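Local coordinates for chitin oligosaccahride binding protein NagB1 (Paenibacillus sp. FPU-7, PDB 7EHP) that binds chitin oligosaccharides such as N,N'-diacetylchitobiose, probably as the extracellular solute-binding component of a sugar uptake system, at residues Q229-R233 with E234-A238. Sequence-based numbering, arbitrary orientation.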
loop_
_atom_site.group_PDB
_atom_site.type_symbol
_atom_site.label_atom_id
_atom_site.label_comp_id
_atom_site.label_asym_id
_atom_site.label_seq_id
_atom_site.Cartn_x
_atom_site.Cartn_y
_atom_site.Cartn_z
ATOM N N GLN A 229 -2.664 -0.933 -14.174
ATOM C CA GLN A 229 -3.804 -0.040 -14.054
ATOM C C GLN A 229 -4.292 0.404 -15.425
ATOM O O GLN A 229 -5.501 0.549 -15.641
ATOM C CB GLN A 229 -3.424 1.154 -13.174
ATOM C CG GLN A 229 -3.130 0.712 -11.729
ATOM C CD GLN A 229 -2.597 1.814 -10.834
ATOM O OE1 GLN A 229 -2.330 2.931 -11.280
ATOM N NE2 GLN A 229 -2.458 1.511 -9.551
ATOM N N TYR A 230 -3.374 0.600 -16.377
ATOM C CA TYR A 230 -3.817 0.845 -17.744
ATOM C C TYR A 230 -4.688 -0.308 -18.233
ATOM O O TYR A 230 -5.809 -0.093 -18.713
ATOM C CB TYR A 230 -2.624 1.021 -18.681
ATOM C CG TYR A 230 -1.619 2.106 -18.356
ATOM C CD1 TYR A 230 -1.955 3.238 -17.607
ATOM C CD2 TYR A 230 -0.318 2.005 -18.845
ATOM C CE1 TYR A 230 -0.981 4.242 -17.346
ATOM C CE2 TYR A 230 0.644 2.977 -18.584
ATOM C CZ TYR A 230 0.319 4.085 -17.845
ATOM O OH TYR A 230 1.315 5.008 -17.633
ATOM N N ALA A 231 -4.188 -1.547 -18.104
ATOM C CA ALA A 231 -4.897 -2.699 -18.659
ATOM C C ALA A 231 -6.293 -2.802 -18.082
ATOM O O ALA A 231 -7.267 -2.999 -18.817
ATOM C CB ALA A 231 -4.120 -3.994 -18.402
ATOM N N PHE A 232 -6.414 -2.645 -16.758
ATOM C CA PHE A 232 -7.727 -2.721 -16.133
ATOM C C PHE A 232 -8.630 -1.572 -16.575
ATOM O O PHE A 232 -9.792 -1.784 -16.944
ATOM C CB PHE A 232 -7.584 -2.734 -14.614
ATOM C CG PHE A 232 -8.890 -2.844 -13.901
ATOM C CD1 PHE A 232 -9.653 -4.010 -14.007
ATOM C CD2 PHE A 232 -9.377 -1.780 -13.149
ATOM C CE1 PHE A 232 -10.871 -4.123 -13.364
ATOM C CE2 PHE A 232 -10.595 -1.870 -12.506
ATOM C CZ PHE A 232 -11.349 -3.057 -12.607
ATOM N N ARG A 233 -8.136 -0.333 -16.515
ATOM C CA ARG A 233 -9.037 0.777 -16.801
ATOM C C ARG A 233 -9.387 0.863 -18.285
ATOM O O ARG A 233 -10.430 1.426 -18.638
ATOM C CB ARG A 233 -8.440 2.096 -16.293
ATOM C CG ARG A 233 -7.592 2.865 -17.285
ATOM C CD ARG A 233 -6.949 4.086 -16.607
ATOM N NE ARG A 233 -5.970 4.725 -17.481
ATOM C CZ ARG A 233 -4.939 5.447 -17.057
ATOM N NH1 ARG A 233 -4.730 5.626 -15.754
ATOM N NH2 ARG A 233 -4.109 5.975 -17.939
ATOM N N GLU A 234 -8.560 0.302 -19.156
ATOM C CA GLU A 234 -8.870 0.257 -20.576
ATOM C C GLU A 234 -9.688 -0.980 -20.959
ATOM O O GLU A 234 -9.880 -1.236 -22.149
ATOM C CB GLU A 234 -7.573 0.337 -21.396
ATOM C CG GLU A 234 -6.918 1.732 -21.364
ATOM C CD GLU A 234 -5.430 1.763 -21.777
ATOM O OE1 GLU A 234 -4.897 0.764 -22.329
ATOM O OE2 GLU A 234 -4.783 2.811 -21.546
ATOM N N GLY A 235 -10.182 -1.735 -19.985
ATOM C CA GLY A 235 -11.113 -2.815 -20.260
ATOM C C GLY A 235 -10.518 -4.089 -20.809
ATOM O O GLY A 235 -11.259 -4.927 -21.339
ATOM N N ARG A 236 -9.207 -4.277 -20.701
ATOM C CA ARG A 236 -8.578 -5.492 -21.211
ATOM C C ARG A 236 -8.491 -6.599 -20.174
ATOM O O ARG A 236 -8.219 -7.750 -20.535
ATOM C CB ARG A 236 -7.179 -5.183 -21.748
ATOM C CG ARG A 236 -7.205 -4.182 -22.876
ATOM C CD ARG A 236 -5.864 -4.038 -23.527
ATOM N NE ARG A 236 -5.138 -2.890 -22.997
ATOM C CZ ARG A 236 -4.058 -3.011 -22.239
ATOM N NH1 ARG A 236 -3.615 -4.231 -21.944
ATOM N NH2 ARG A 236 -3.431 -1.934 -21.783
ATOM N N ALA A 237 -8.713 -6.290 -18.907
ATOM C CA ALA A 237 -8.624 -7.280 -17.847
ATOM C C ALA A 237 -9.904 -7.261 -17.037
ATOM O O ALA A 237 -10.466 -6.189 -16.784
ATOM C CB ALA A 237 -7.427 -7.016 -16.934
ATOM N N ALA A 238 -10.350 -8.449 -16.617
ATOM C CA ALA A 238 -11.570 -8.545 -15.820
ATOM C C ALA A 238 -11.352 -8.077 -14.386
ATOM O O ALA A 238 -12.286 -7.582 -13.741
ATOM C CB ALA A 238 -12.088 -9.990 -15.838
HETATM O O HOH W 1 -11.583 -3.857 -17.344
HETATM O O HOH W 2 -5.830 4.795 -20.561
#
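Glu234 folds back over the last turn of helix 225-233: its amide donates to Tyr230 O at 2.8 Å, while Glu234 CB and CG lie against that same oxygen. With CG anti to the carbonyl carbon (chi1 -72°), the carboxylate is carried alongside Tyr230 CB. There OE1 receives Arg236 NH2 in a salt bridge of 3.1 Å; the N-H...OE1 angle is 168° and OE1 lies close to the guanidinium plane, but is met from above the carboxylate plane. The bend of Arg236 at chi3 brings its guanidinium over Ala231, whose CA faces the flat group 3.5 Å from NH2 and whose CB touches NH1. The helix ends here in a Schellman motif: Arg236 N donates a hydrogen bond to Ala231 O at 3.0 Å and Gly235 N one to Phe232 O at 3.1 Å, and Gly235, the C' residue, has a positive phi (78°), which favours glycine. Where the chain enters strand 237-243, the Phe232 ring brings CD1 to 3.6 Å from Ala237 O and meets Ala238 O at its edge, near the ring plane. One water donates to both Phe232 O and Ala237 O. A second joins Glu234 OE2 to Arg233 NE, while Arg233 NH1 forms a salt bridge with Asp13 and a hydrogen bond with Ala249 O. Replacing Glu234 with an alanine is likely to cost Arg236 NH2 this salt bridge and leave the guanidinium freer to swing off Ala231.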